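Side-chain contacts in iron-containing alcohol dehydrogenase (Ralstonia eutropha, PDB 3JZD), which probably acts as a maleylacetate reductase, interconverting maleylacetate and 3-oxoadipate with NAD(H) or NADP(H): residues P208-D213 with D218-C223; R285-G290 with A295-D300; A14-F19 with A28-R33. All coordinates share one frame; numbering follows the deposited sequence.

In the fold
Along the chain contact 3 comes first, then contact 1, then contact 2. Contact 3 belongs to the N-terminal domain, where strand 8-19 lies at one margin of the chain's six-stranded parallel sheet. Contacts 1 and 2, centres about 18 Å apart, each join consecutive helices of the helical C-terminal domain. Contacts 1 and 3, centres about 25 Å apart, touch through Ser221 O and Phe19 CZ (3.4 Å), linking the domains. Both reach the second subunit, contact 3 through strand pairing and salt bridges, contact 1 through weak hydrogen bonds. NAD lies about 7 Å from the Arg220 side chain; contact 2, about 36 Å from contact 3 between centres, is away from the NAD and calcium sites.

Contact 1: P208-D213 with D218-C223; sequences PAVFND and DARSQC
Ala219 meets both Ala209 and Val210, its CB lying 3.5 Å from Ala209 CB and 3.6 Å from Val210 CG2. Its small side chain is consistent with the 5.4 Å between the CA atoms of Val210 and Ala219, the nearest such pair of the two segments.

Next comes Arg220, whose chain bends at chi2 (-59°) and swings the guanidinium across Val210 at about a right angle. Val210 CG1 sits over the centre of that flat group, 3.5 Å from Arg220 NH1, so one face is covered by a methyl while the nitrogens bond elsewhere: NH1 to Ser168 OG and Tyr123 OH, NE to Pro214 O, NH2 to Leu163 O. These bonds should hold the guanidinium in a fixed rotation; the side chain is about 7 Å from the bound NAD.

The two segments form an alpha-alpha hairpin in the helical C-terminal domain: helix 190-212 ends, Asp213 breaks from helical geometry, and helix 217-236 returns. The N-to-C directions of residues 208-212 and 218-223 differ by 143°, their axes 8.6 Å apart. Further along, Gln222 rests against Ala202 and Ala205, earlier in the opposing helix.

One turn beyond Ala219, Cys223 brings SG to 3.8 Å from Val210 CG2, the same methyl that touches Ala219. With CG1 set anti to its own backbone N (chi1 163°), Val210 serves Arg220 with one branch and Ala219 and Cys223 with the other. Cys223 also touches Leu203 and Tyr123.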
loop_
_atom_site.group_PDB
_atom_site.type_symbol
_atom_site.label_atom_id
_atom_site.label_comp_id
_atom_site.label_asym_id
_atom_site.label_seq_id
_atom_site.Cartn_x
_atom_site.Cartn_y
_atom_site.Cartn_z
ATOM N N PRO A 208 -14.145 -3.425 -20.726
ATOM C CA PRO A 208 -14.408 -3.419 -22.149
ATOM C C PRO A 208 -13.255 -3.945 -22.977
ATOM O O PRO A 208 -13.487 -4.525 -24.032
ATOM C CB PRO A 208 -14.744 -1.947 -22.463
ATOM C CG PRO A 208 -14.363 -1.169 -21.284
ATOM C CD PRO A 208 -14.344 -2.100 -20.104
ATOM N N ALA A 209 -12.015 -3.778 -22.518
ATOM C CA ALA A 209 -10.898 -4.289 -23.292
ATOM C C ALA A 209 -10.930 -5.835 -23.305
ATOM O O ALA A 209 -10.709 -6.451 -24.336
ATOM C CB ALA A 209 -9.521 -3.725 -22.755
ATOM N N VAL A 210 -11.252 -6.433 -22.167
ATOM C CA VAL A 210 -11.313 -7.870 -22.043
ATOM C C VAL A 210 -12.504 -8.401 -22.850
ATOM O O VAL A 210 -12.384 -9.413 -23.552
ATOM C CB VAL A 210 -11.370 -8.306 -20.557
ATOM C CG1 VAL A 210 -11.830 -9.731 -20.408
ATOM C CG2 VAL A 210 -10.016 -8.097 -19.924
ATOM N N PHE A 211 -13.622 -7.692 -22.780
ATOM C CA PHE A 211 -14.812 -8.054 -23.533
ATOM C C PHE A 211 -14.506 -8.044 -25.049
ATOM O O PHE A 211 -14.927 -8.939 -25.771
ATOM C CB PHE A 211 -15.923 -7.084 -23.224
ATOM C CG PHE A 211 -17.226 -7.445 -23.846
ATOM C CD1 PHE A 211 -18.037 -8.388 -23.257
ATOM C CD2 PHE A 211 -17.655 -6.819 -25.011
ATOM C CE1 PHE A 211 -19.258 -8.724 -23.816
ATOM C CE2 PHE A 211 -18.879 -7.145 -25.567
ATOM C CZ PHE A 211 -19.677 -8.095 -24.968
ATOM N N ASN A 212 -13.753 -7.050 -25.519
ATOM C CA ASN A 212 -13.396 -6.976 -26.928
ATOM C C ASN A 212 -12.411 -8.112 -27.271
ATOM O O ASN A 212 -12.522 -8.717 -28.328
ATOM C CB ASN A 212 -12.783 -5.606 -27.229
ATOM C CG ASN A 212 -12.300 -5.464 -28.674
ATOM O OD1 ASN A 212 -13.091 -5.499 -29.616
ATOM N ND2 ASN A 212 -10.996 -5.253 -28.843
ATOM N N ASP A 213 -11.473 -8.431 -26.371
ATOM C CA ASP A 213 -10.523 -9.481 -26.648
ATOM C C ASP A 213 -10.104 -10.224 -25.395
ATOM O O ASP A 213 -9.185 -9.802 -24.732
ATOM C CB ASP A 213 -9.290 -8.877 -27.328
ATOM C CG ASP A 213 -8.281 -9.944 -27.817
ATOM O OD1 ASP A 213 -8.492 -11.179 -27.656
ATOM O OD2 ASP A 213 -7.261 -9.516 -28.396
ATOM N N ASP A 218 -2.633 -7.711 -21.840
ATOM C CA ASP A 218 -2.574 -6.410 -21.166
ATOM C C ASP A 218 -3.920 -6.083 -20.513
ATOM O O ASP A 218 -3.939 -5.639 -19.370
ATOM C CB ASP A 218 -2.225 -5.292 -22.123
ATOM C CG ASP A 218 -0.764 -5.350 -22.604
ATOM O OD1 ASP A 218 0.149 -5.752 -21.852
ATOM O OD2 ASP A 218 -0.552 -4.931 -23.742
ATOM N N ALA A 219 -5.023 -6.333 -21.224
ATOM C CA ALA A 219 -6.354 -6.122 -20.655
ATOM C C ALA A 219 -6.521 -7.047 -19.475
ATOM O O ALA A 219 -7.034 -6.647 -18.451
ATOM C CB ALA A 219 -7.449 -6.361 -21.681
ATOM N N ARG A 220 -6.102 -8.292 -19.609
ATOM C CA ARG A 220 -6.201 -9.199 -18.488
ATOM C C ARG A 220 -5.337 -8.725 -17.289
ATOM O O ARG A 220 -5.776 -8.838 -16.148
ATOM C CB ARG A 220 -5.832 -10.632 -18.875
ATOM C CG ARG A 220 -6.835 -11.404 -19.770
ATOM C CD ARG A 220 -8.203 -11.530 -19.138
ATOM N NE ARG A 220 -9.085 -12.413 -19.894
ATOM C CZ ARG A 220 -10.290 -12.804 -19.474
ATOM N NH1 ARG A 220 -10.780 -12.375 -18.316
ATOM N NH2 ARG A 220 -11.019 -13.616 -20.207
ATOM N N SER A 221 -4.123 -8.237 -17.544
ATOM C CA SER A 221 -3.272 -7.717 -16.495
ATOM C C SER A 221 -3.931 -6.548 -15.771
ATOM O O SER A 221 -3.952 -6.473 -14.548
ATOM C CB SER A 221 -1.926 -7.265 -17.062
ATOM O OG SER A 221 -1.243 -8.350 -17.652
ATOM N N GLN A 222 -4.507 -5.652 -16.526
ATOM C CA GLN A 222 -5.154 -4.501 -15.950
ATOM C C GLN A 222 -6.310 -4.920 -15.005
ATOM O O GLN A 222 -6.432 -4.360 -13.902
ATOM C CB GLN A 222 -5.647 -3.625 -17.084
ATOM C CG GLN A 222 -6.343 -2.405 -16.639
ATOM C CD GLN A 222 -6.667 -1.470 -17.803
ATOM O OE1 GLN A 222 -6.467 -0.273 -17.684
ATOM N NE2 GLN A 222 -7.141 -2.021 -18.934
ATOM N N CYS A 223 -7.104 -5.927 -15.392
ATOM C CA CYS A 223 -8.163 -6.417 -14.480
ATOM C C CYS A 223 -7.622 -7.101 -13.225
ATOM O O CYS A 223 -8.097 -6.904 -12.133
ATOM C CB CYS A 223 -9.126 -7.374 -15.194
ATOM S SG CYS A 223 -10.086 -6.572 -16.488
#

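Contact 2: R285-G290 with A295-D300; sequences RATGAG and AATLFD
Thr287 and Thr297 meet without a flat group between them, for neither segment presents a ring, amide or guanidinium to the other. The aromatic ring of Phe299 is on another side of its helix, where it touches Pro266, Val309 and Arg356; Asp300 OD1 lies at its edge, in the ring plane.

The contact itself is made by methyls and hydroxyls. Thr297 CG2 comes within 3.5 Å of Thr287 OG1 and 3.8 Å of Thr287 CB, the two side chains meeting at a slant. Its other branch points its oxygen at the loop: Thr297 OG1 lies 3.1 Å from Ala289 CB, a tight fit. That hydroxyl sits beside its own backbone N (chi1 -57°), its hydrogen bonding shared between Gln292 OE1, the stronger partner, and Ser293 O one turn earlier. Thr287 OG1 is likewise turned to its own helix, shared between Ile283 O, the stronger, and Arg284 O, so both hydroxyls find their polar partners away from the opposing segment. Next to the threonines, Thr287 CG2 rests 3.9 Å from Leu298 CD2, the side chains crossing at nearly a right angle.

Gly288, at positive phi (71°), leaves the helical path in a Schellman motif, and the turned chain then carries Ala289 to within 5.8 Å of Thr297, measured between CA atoms. Joined by this short loop, 277-287 and 294-304 are consecutive helices of the helical C-terminal domain, away from the NAD and calcium sites. Toward the neighbouring helices, Thr287 and Ala286 lean on helix 190-212, while Leu298 packs against Leu265 and Leu269 of helix 257-272 and against Ile283.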
loop_
_atom_site.group_PDB
_atom_site.type_symbol
_atom_site.label_atom_id
_atom_site.label_comp_id
_atom_site.label_asym_id
_atom_site.label_seq_id
_atom_site.Cartn_x
_atom_site.Cartn_y
_atom_site.Cartn_z
ATOM N N ARG A 285 -15.614 9.621 -11.088
ATOM C CA ARG A 285 -14.356 9.995 -11.728
ATOM C C ARG A 285 -13.628 8.748 -12.196
ATOM O O ARG A 285 -13.119 8.719 -13.303
ATOM C CB ARG A 285 -13.474 10.771 -10.754
ATOM C CG ARG A 285 -12.190 11.302 -11.351
ATOM C CD ARG A 285 -11.467 12.267 -10.406
ATOM N NE ARG A 285 -11.092 11.631 -9.141
ATOM C CZ ARG A 285 -10.575 12.269 -8.084
ATOM N NH1 ARG A 285 -10.359 13.584 -8.122
ATOM N NH2 ARG A 285 -10.277 11.600 -6.971
ATOM N N ALA A 286 -13.572 7.713 -11.361
ATOM C CA ALA A 286 -12.835 6.513 -11.723
ATOM C C ALA A 286 -13.532 5.679 -12.838
ATOM O O ALA A 286 -12.886 4.909 -13.547
ATOM C CB ALA A 286 -12.575 5.666 -10.462
ATOM N N THR A 287 -14.845 5.815 -12.976
ATOM C CA THR A 287 -15.601 5.078 -13.995
ATOM C C THR A 287 -15.885 5.906 -15.259
ATOM O O THR A 287 -16.438 5.403 -16.225
ATOM C CB THR A 287 -16.955 4.592 -13.438
ATOM O OG1 THR A 287 -17.680 5.703 -12.935
ATOM C CG2 THR A 287 -16.778 3.551 -12.318
ATOM N N GLY A 288 -15.463 7.166 -15.277
ATOM C CA GLY A 288 -15.678 8.020 -16.438
ATOM C C GLY A 288 -17.127 8.407 -16.620
ATOM O O GLY A 288 -17.568 8.657 -17.733
ATOM N N ALA A 289 -17.834 8.518 -15.502
ATOM C CA ALA A 289 -19.249 8.804 -15.440
ATOM C C ALA A 289 -19.638 10.200 -15.932
ATOM O O ALA A 289 -20.786 10.412 -16.364
ATOM C CB ALA A 289 -19.695 8.629 -13.998
ATOM N N GLY A 290 -18.699 11.155 -15.904
ATOM C CA GLY A 290 -19.047 12.557 -16.243
ATOM C C GLY A 290 -20.150 13.044 -15.315
ATOM O O GLY A 290 -20.055 12.937 -14.097
ATOM N N ALA A 295 -24.179 4.988 -9.685
ATOM C CA ALA A 295 -25.144 3.927 -9.895
ATOM C C ALA A 295 -25.437 3.642 -11.385
ATOM O O ALA A 295 -25.331 2.511 -11.854
ATOM C CB ALA A 295 -26.447 4.252 -9.177
ATOM N N ALA A 296 -25.853 4.659 -12.127
ATOM C CA ALA A 296 -26.216 4.444 -13.525
ATOM C C ALA A 296 -25.035 3.970 -14.347
ATOM O O ALA A 296 -25.196 3.136 -15.261
ATOM C CB ALA A 296 -26.827 5.715 -14.142
ATOM N N THR A 297 -23.858 4.519 -14.037
ATOM C CA THR A 297 -22.650 4.212 -14.772
ATOM C C THR A 297 -22.249 2.750 -14.592
ATOM O O THR A 297 -21.900 2.093 -15.563
ATOM C CB THR A 297 -21.497 5.223 -14.436
ATOM O OG1 THR A 297 -21.940 6.549 -14.715
ATOM C CG2 THR A 297 -20.246 4.958 -15.262
ATOM N N LEU A 298 -22.316 2.240 -13.361
ATOM C CA LEU A 298 -21.948 0.840 -13.085
ATOM C C LEU A 298 -22.974 -0.143 -13.661
ATOM O O LEU A 298 -22.634 -1.237 -14.113
ATOM C CB LEU A 298 -21.717 0.649 -11.557
ATOM C CG LEU A 298 -20.419 1.378 -11.166
ATOM C CD1 LEU A 298 -20.273 1.610 -9.702
ATOM C CD2 LEU A 298 -19.215 0.541 -11.772
ATOM N N PHE A 299 -24.239 0.265 -13.649
ATOM C CA PHE A 299 -25.300 -0.486 -14.280
ATOM C C PHE A 299 -24.972 -0.650 -15.756
ATOM O O PHE A 299 -25.003 -1.761 -16.265
ATOM C CB PHE A 299 -26.613 0.239 -14.153
ATOM C CG PHE A 299 -27.750 -0.472 -14.784
ATOM C CD1 PHE A 299 -28.021 -0.306 -16.137
ATOM C CD2 PHE A 299 -28.584 -1.274 -14.032
ATOM C CE1 PHE A 299 -29.120 -0.956 -16.749
ATOM C CE2 PHE A 299 -29.695 -1.917 -14.648
ATOM C CZ PHE A 299 -29.941 -1.758 -15.991
ATOM N N ASP A 300 -24.661 0.457 -16.422
ATOM C CA ASP A 300 -24.304 0.416 -17.850
ATOM C C ASP A 300 -23.064 -0.425 -18.121
ATOM O O ASP A 300 -22.975 -1.075 -19.158
ATOM C CB ASP A 300 -24.045 1.813 -18.441
ATOM C CG ASP A 300 -25.266 2.658 -18.529
ATOM O OD1 ASP A 300 -26.388 2.132 -18.351
ATOM O OD2 ASP A 300 -25.109 3.893 -18.748
#

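Contact 3: A14-F19 with A28-R33; sequences AARVVF and AAEVER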
loop_
_atom_site.group_PDB
_atom_site.type_symbol
_atom_site.label_atom_id
_atom_site.label_comp_id
_atom_site.label_asym_id
_atom_site.label_seq_id
_atom_site.Cartn_x
_atom_site.Cartn_y
_atom_site.Cartn_z
ATOM N N ALA A 14 1.353 -7.917 5.935
ATOM C CA ALA A 14 2.515 -8.362 5.141
ATOM C C ALA A 14 1.966 -8.989 3.835
ATOM O O ALA A 14 0.875 -9.604 3.819
ATOM C CB ALA A 14 3.323 -9.406 5.864
ATOM N N ALA A 15 2.699 -8.812 2.755
ATOM C CA ALA A 15 2.267 -9.250 1.455
ATOM C C ALA A 15 3.457 -9.562 0.552
ATOM O O ALA A 15 4.484 -8.928 0.645
ATOM C CB ALA A 15 1.466 -8.171 0.838
ATOM N N ARG A 16 3.325 -10.572 -0.294
ATOM C CA ARG A 16 4.311 -10.835 -1.323
ATOM C C ARG A 16 3.455 -11.169 -2.563
ATOM O O ARG A 16 2.722 -12.147 -2.563
ATOM C CB ARG A 16 5.265 -11.952 -0.933
ATOM C CG ARG A 16 6.240 -12.322 -2.062
ATOM C CD ARG A 16 7.213 -13.406 -1.645
ATOM N NE ARG A 16 7.975 -13.802 -2.819
ATOM C CZ ARG A 16 9.002 -13.111 -3.315
ATOM N NH1 ARG A 16 9.422 -11.989 -2.742
ATOM N NH2 ARG A 16 9.593 -13.526 -4.412
ATOM N N VAL A 17 3.546 -10.331 -3.592
ATOM C CA VAL A 17 2.723 -10.454 -4.786
ATOM C C VAL A 17 3.597 -10.525 -5.992
ATOM O O VAL A 17 4.366 -9.623 -6.245
ATOM C CB VAL A 17 1.790 -9.209 -4.878
ATOM C CG1 VAL A 17 0.926 -9.232 -6.123
ATOM C CG2 VAL A 17 0.912 -9.138 -3.605
ATOM N N VAL A 18 3.536 -11.640 -6.704
ATOM C CA VAL A 18 4.330 -11.863 -7.891
ATOM C C VAL A 18 3.344 -11.652 -9.033
ATOM O O VAL A 18 2.338 -12.358 -9.121
ATOM C CB VAL A 18 4.913 -13.306 -7.883
ATOM C CG1 VAL A 18 5.702 -13.581 -9.184
ATOM C CG2 VAL A 18 5.755 -13.532 -6.597
ATOM N N PHE A 19 3.631 -10.695 -9.907
ATOM C CA PHE A 19 2.672 -10.274 -10.928
ATOM C C PHE A 19 3.248 -10.258 -12.322
ATOM O O PHE A 19 4.325 -9.741 -12.526
ATOM C CB PHE A 19 2.199 -8.827 -10.598
ATOM C CG PHE A 19 0.955 -8.403 -11.347
ATOM C CD1 PHE A 19 1.028 -8.007 -12.680
ATOM C CD2 PHE A 19 -0.273 -8.398 -10.721
ATOM C CE1 PHE A 19 -0.087 -7.667 -13.371
ATOM C CE2 PHE A 19 -1.380 -8.057 -11.399
ATOM C CZ PHE A 19 -1.277 -7.675 -12.756
ATOM N N ALA A 28 7.258 -23.130 -8.092
ATOM C CA ALA A 28 8.160 -23.980 -7.289
ATOM C C ALA A 28 9.087 -23.109 -6.467
ATOM O O ALA A 28 9.335 -23.417 -5.308
ATOM C CB ALA A 28 8.996 -24.918 -8.157
ATOM N N ALA A 29 9.621 -22.050 -7.091
ATOM C CA ALA A 29 10.525 -21.094 -6.421
ATOM C C ALA A 29 9.803 -20.442 -5.216
ATOM O O ALA A 29 10.415 -20.234 -4.187
ATOM C CB ALA A 29 11.056 -19.994 -7.397
ATOM N N GLU A 30 8.502 -20.166 -5.348
ATOM C CA GLU A 30 7.736 -19.546 -4.240
ATOM C C GLU A 30 7.447 -20.483 -3.079
ATOM O O GLU A 30 7.476 -20.086 -1.906
ATOM C CB GLU A 30 6.461 -18.901 -4.786
ATOM C CG GLU A 30 6.772 -17.724 -5.687
ATOM C CD GLU A 30 7.584 -16.618 -4.962
ATOM O OE1 GLU A 30 7.401 -16.409 -3.742
ATOM O OE2 GLU A 30 8.381 -15.956 -5.625
ATOM N N VAL A 31 7.162 -21.732 -3.396
ATOM C CA VAL A 31 7.023 -22.773 -2.369
ATOM C C VAL A 31 8.374 -22.981 -1.641
ATOM O O VAL A 31 8.408 -23.039 -0.398
ATOM C CB VAL A 31 6.482 -24.087 -3.002
ATOM C CG1 VAL A 31 6.613 -25.282 -2.067
ATOM C CG2 VAL A 31 4.986 -23.881 -3.422
ATOM N N GLU A 32 9.471 -23.074 -2.409
ATOM C CA GLU A 32 10.819 -23.269 -1.842
ATOM C C GLU A 32 11.149 -22.102 -0.925
ATOM O O GLU A 32 11.720 -22.295 0.111
ATOM C CB GLU A 32 11.904 -23.400 -2.947
ATOM C CG GLU A 32 11.856 -24.711 -3.791
ATOM C CD GLU A 32 12.666 -24.692 -5.123
ATOM O OE1 GLU A 32 12.923 -23.624 -5.745
ATOM O OE2 GLU A 32 13.016 -25.798 -5.570
ATOM N N ARG A 33 10.731 -20.897 -1.297
ATOM C CA ARG A 33 11.008 -19.686 -0.519
ATOM C C ARG A 33 10.344 -19.743 0.852
ATOM O O ARG A 33 10.874 -19.267 1.828
ATOM C CB ARG A 33 10.536 -18.480 -1.329
ATOM C CG ARG A 33 11.023 -17.153 -0.866
ATOM C CD ARG A 33 10.663 -16.046 -1.869
ATOM N NE ARG A 33 11.283 -14.782 -1.433
ATOM C CZ ARG A 33 10.817 -14.013 -0.433
ATOM N NH1 ARG A 33 9.712 -14.349 0.227
ATOM N NH2 ARG A 33 11.452 -12.894 -0.086
#
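Arg16 grips Glu30 in a side-on salt bridge of two hydrogen bonds, one to each carboxylate oxygen. Arg16 NE reaches Glu30 OE1 at 2.8 Å, and Arg16 NH2 reaches Glu30 OE2 at 3.0 Å with an N-H...O angle of 171°. The second bond uses the syn lone pair of OE2; the first meets OE1 on its syn side but somewhat tilted from the carboxylate plane. Guanidinium and carboxylate are nearly coplanar, and the paired bonds hold both flat groups against rotation.

The two residues approach from opposite directions. Arg16 runs out extended from the strand, while Glu30 is bent at chi2 (-59°), which tucks its carboxylate in beside the strand. Over one face of the Arg16 guanidinium lies that of Arg33, the planes 8° apart and the centres 3.5 Å apart. The two stacked guanidiniums probably share the negative charge of Glu30 and of Glu11 of the second subunit, whose OE2 forms salt bridges with both Arg16 NH1 and Arg33 NH2. Arg16 CD also lies over a face of the Arg33 guanidinium, 3.3 Å from Arg33 NH1.

Packing finishes the contact: Val18 CG2 lies 3.7 Å from Glu30 OE2, and Thr152 and Ile154 of the neighbouring strand touch Glu30 as well.

The axes of residues 15-19 and 28-33 pass 11.6 Å apart and run nearly antiparallel, as in the beta-alpha unit that opens a parallel alpha/beta domain. Backbone hydrogen bonds join Arg16 and Val18 to Val153, and Val18 to Tyr155, of strand 152-155, while residues 15-19 also pair antiparallel with a strand of the second subunit, so the sheet continues across the interface of the homodimer.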